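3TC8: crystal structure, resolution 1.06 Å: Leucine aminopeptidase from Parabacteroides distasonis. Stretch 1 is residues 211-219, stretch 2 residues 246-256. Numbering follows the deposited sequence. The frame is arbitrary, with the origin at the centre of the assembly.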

# COMPACT_ATOMS: atom_id res chain seq x y z
N LYS A 211 13.74 6.00 -6.37
CA LYS A 211 14.03 6.20 -4.95
C LYS A 211 13.32 7.50 -4.51
O LYS A 211 13.73 8.62 -4.89
CB LYS A 211 15.54 6.27 -4.73
CG LYS A 211 16.26 5.02 -5.17
CD LYS A 211 17.73 5.12 -4.94
CE LYS A 211 18.51 4.00 -5.50
NZ LYS A 211 19.99 4.23 -5.27
N GLU A 212 12.24 7.35 -3.76
CA GLU A 212 11.37 8.49 -3.47
C GLU A 212 12.01 9.39 -2.41
O GLU A 212 12.70 8.93 -1.52
CB GLU A 212 10.00 7.90 -3.09
CG GLU A 212 8.90 8.90 -2.83
CD GLU A 212 8.93 9.54 -1.46
OE1 GLU A 212 9.26 8.83 -0.49
OE2 GLU A 212 8.61 10.77 -1.37
N GLN A 213 11.76 10.69 -2.51
CA GLN A 213 12.53 11.66 -1.70
C GLN A 213 12.29 11.55 -0.21
O GLN A 213 13.25 11.57 0.56
CB GLN A 213 12.26 13.09 -2.13
CG GLN A 213 12.89 13.44 -3.42
CD GLN A 213 14.38 13.37 -3.39
OE1 GLN A 213 15.00 13.80 -2.43
NE2 GLN A 213 14.95 12.69 -4.39
N GLN A 214 11.03 11.39 0.23
CA GLN A 214 10.79 11.31 1.66
C GLN A 214 11.40 10.02 2.25
O GLN A 214 11.93 10.01 3.36
CB GLN A 214 9.31 11.36 1.99
CG GLN A 214 8.64 12.64 1.51
CD GLN A 214 7.29 12.84 2.18
OE1 GLN A 214 7.22 13.39 3.29
NE2 GLN A 214 6.22 12.40 1.54
N SER A 215 11.35 8.95 1.45
CA SER A 215 11.94 7.67 1.79
C SER A 215 13.44 7.80 1.96
O SER A 215 14.02 7.25 2.90
CB SER A 215 11.62 6.69 0.64
OG SER A 215 10.24 6.48 0.45
N LEU A 216 14.09 8.47 1.01
CA LEU A 216 15.53 8.70 1.12
C LEU A 216 15.90 9.56 2.32
O LEU A 216 16.84 9.29 3.04
CB LEU A 216 16.03 9.35 -0.16
CG LEU A 216 16.21 8.51 -1.40
CD1 LEU A 216 16.37 9.38 -2.62
CD2 LEU A 216 17.32 7.49 -1.21
N ARG A 217 15.14 10.64 2.53
CA ARG A 217 15.47 11.52 3.63
C ARG A 217 15.35 10.84 4.98
O ARG A 217 16.19 11.05 5.86
CB ARG A 217 14.62 12.79 3.57
CG ARG A 217 15.18 13.97 4.39
CD ARG A 217 16.42 14.61 3.75
NE ARG A 217 16.72 15.90 4.33
CZ ARG A 217 17.39 16.13 5.45
NH1 ARG A 217 17.96 15.14 6.12
NH2 ARG A 217 17.48 17.38 5.91
N ALA A 218 14.31 10.03 5.16
CA ALA A 218 14.06 9.35 6.42
C ALA A 218 14.77 8.02 6.57
O ALA A 218 14.94 7.56 7.69
CB ALA A 218 12.56 9.07 6.61
N ALA A 219 15.10 7.36 5.46
CA ALA A 219 15.36 5.91 5.48
C ALA A 219 16.21 5.51 4.31
O ALA A 219 16.04 4.45 3.71
CB ALA A 219 14.05 5.15 5.49
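Stretch 2, residues 246-256: AITDDHQYVIS

Stretch 2 approaches stretch 1 as an extended segment that leads into a helix, which continues beyond Ser256. This helix lies alongside the one beginning at Gln213: their N-to-C directions differ by 22°, and the axes come no closer than 10.2 Å. The backbones are nearest at the start, where the CA atoms of Gln213 and Ala246 are 4.6 Å apart; farther along, Ser215 pairs with His251 and Ala218 with Ile255, at CA separations of 7.9 and 7.4 Å.

Polar contacts centre on Glu212, the N-cap of the first helix. A carboxylate suits this place because it can accept several hydrogen bonds at once. Ser215 N donates to Glu212 OE1 at 2.9 Å and Gln214 N to Glu212 OE2 at 3.0 Å, yet both oxygens also reach across: Ile247 N donates to Glu212 OE2 at 2.9 Å, almost linearly, and His251 NE2 to Glu212 OE1 at 2.8 Å. That oxygen meets the imidazole at its edge, near the ring plane, where an N-H points. Ser215 OG also donates to Glu212 OE1, at 2.7 Å, and lies 3.5 Å from His251 CD2.

Gln214 provides the second polar link. Its amide nitrogen has two hydrogens to give, and Gln214 NE2 bonds both Ile247 O at 2.8 Å and Gln252 OE1 at 2.9 Å, tying the extended segment and the following helix to the same side chain. Gln252 suits this place because its amide oxygen is a ready acceptor for the Gln214 amide.

Apolar packing takes over one turn later. Ala218 CB rests 3.6 Å from Ile255 CD1; the small methyl leaves room for the long isoleucine branch to bridge the gap between helices. At the other end, Gln213 CB and Ala246 CB meet at 3.9 Å.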

# COMPACT_ATOMS: atom_id res chain seq x y z
N ALA A 246 9.30 13.69 -4.65
CA ALA A 246 8.67 13.61 -3.34
C ALA A 246 7.18 13.30 -3.53
O ALA A 246 6.52 13.99 -4.31
CB ALA A 246 8.81 14.90 -2.58
N ILE A 247 6.69 12.26 -2.89
CA ILE A 247 5.32 11.78 -3.03
C ILE A 247 4.64 11.76 -1.66
O ILE A 247 5.11 11.12 -0.74
CB ILE A 247 5.30 10.39 -3.69
CG1 ILE A 247 5.96 10.44 -5.08
CG2 ILE A 247 3.89 9.86 -3.76
CD1 ILE A 247 6.22 9.10 -5.74
N THR A 248 3.48 12.42 -1.55
CA THR A 248 2.64 12.35 -0.36
C THR A 248 2.01 10.97 -0.31
O THR A 248 1.36 10.55 -1.25
CB THR A 248 1.52 13.41 -0.43
OG1 THR A 248 2.10 14.71 -0.51
CG2 THR A 248 0.59 13.28 0.77
N ASP A 249 2.25 10.25 0.77
CA ASP A 249 1.71 8.91 0.89
C ASP A 249 1.76 8.46 2.33
O ASP A 249 2.25 9.18 3.22
CB ASP A 249 2.49 7.96 -0.03
CG ASP A 249 1.65 6.87 -0.65
OD1 ASP A 249 0.52 6.62 -0.17
OD2 ASP A 249 2.14 6.23 -1.65
N ASP A 250 1.21 7.28 2.63
CA ASP A 250 1.03 6.88 3.99
C ASP A 250 2.32 6.84 4.79
O ASP A 250 2.31 7.02 6.00
CB ASP A 250 0.37 5.47 4.03
CG ASP A 250 -1.11 5.43 3.56
OD1 ASP A 250 -1.92 6.10 4.19
OD2 ASP A 250 -1.43 4.70 2.61
N HIS A 251 3.44 6.54 4.12
CA HIS A 251 4.72 6.42 4.84
C HIS A 251 5.14 7.71 5.54
O HIS A 251 5.75 7.63 6.62
CB HIS A 251 5.83 5.94 3.89
CG HIS A 251 6.21 6.88 2.81
ND1 HIS A 251 5.27 7.49 2.01
CD2 HIS A 251 7.44 7.32 2.41
CE1 HIS A 251 5.91 8.28 1.16
NE2 HIS A 251 7.22 8.18 1.38
N GLN A 252 4.74 8.87 5.02
CA GLN A 252 5.14 10.12 5.70
C GLN A 252 4.53 10.22 7.10
O GLN A 252 5.13 10.78 7.99
CB GLN A 252 4.82 11.35 4.89
CG GLN A 252 3.44 11.77 4.90
CD GLN A 252 3.23 12.91 3.91
OE1 GLN A 252 3.58 12.76 2.75
NE2 GLN A 252 2.57 13.99 4.35
N TYR A 253 3.32 9.67 7.26
CA TYR A 253 2.62 9.74 8.51
C TYR A 253 3.10 8.68 9.50
O TYR A 253 3.04 8.88 10.70
CB TYR A 253 1.11 9.74 8.27
CG TYR A 253 0.60 10.94 7.58
CD1 TYR A 253 0.46 12.14 8.25
CD2 TYR A 253 0.30 10.90 6.23
CE1 TYR A 253 -0.03 13.29 7.60
CE2 TYR A 253 -0.16 12.04 5.56
CZ TYR A 253 -0.33 13.22 6.23
OH TYR A 253 -0.81 14.31 5.57
N VAL A 254 3.59 7.55 8.97
CA VAL A 254 4.25 6.56 9.82
C VAL A 254 5.56 7.16 10.35
O VAL A 254 5.84 7.03 11.55
CB VAL A 254 4.48 5.26 9.07
CG1 VAL A 254 5.32 4.30 9.90
CG2 VAL A 254 3.14 4.63 8.63
N ILE A 255 6.32 7.84 9.50
CA ILE A 255 7.57 8.48 9.89
C ILE A 255 7.31 9.54 10.96
O ILE A 255 7.92 9.54 12.03
CB ILE A 255 8.26 9.08 8.64
CG1 ILE A 255 8.76 7.97 7.71
CG2 ILE A 255 9.44 10.02 9.07
CD1 ILE A 255 9.07 8.48 6.25
N SER A 256 6.36 10.42 10.70
CA SER A 256 6.14 11.54 11.61
C SER A 256 5.48 11.10 12.91
O SER A 256 5.78 11.65 13.98
CB SER A 256 5.34 12.65 10.94
OG SER A 256 4.02 12.27 10.61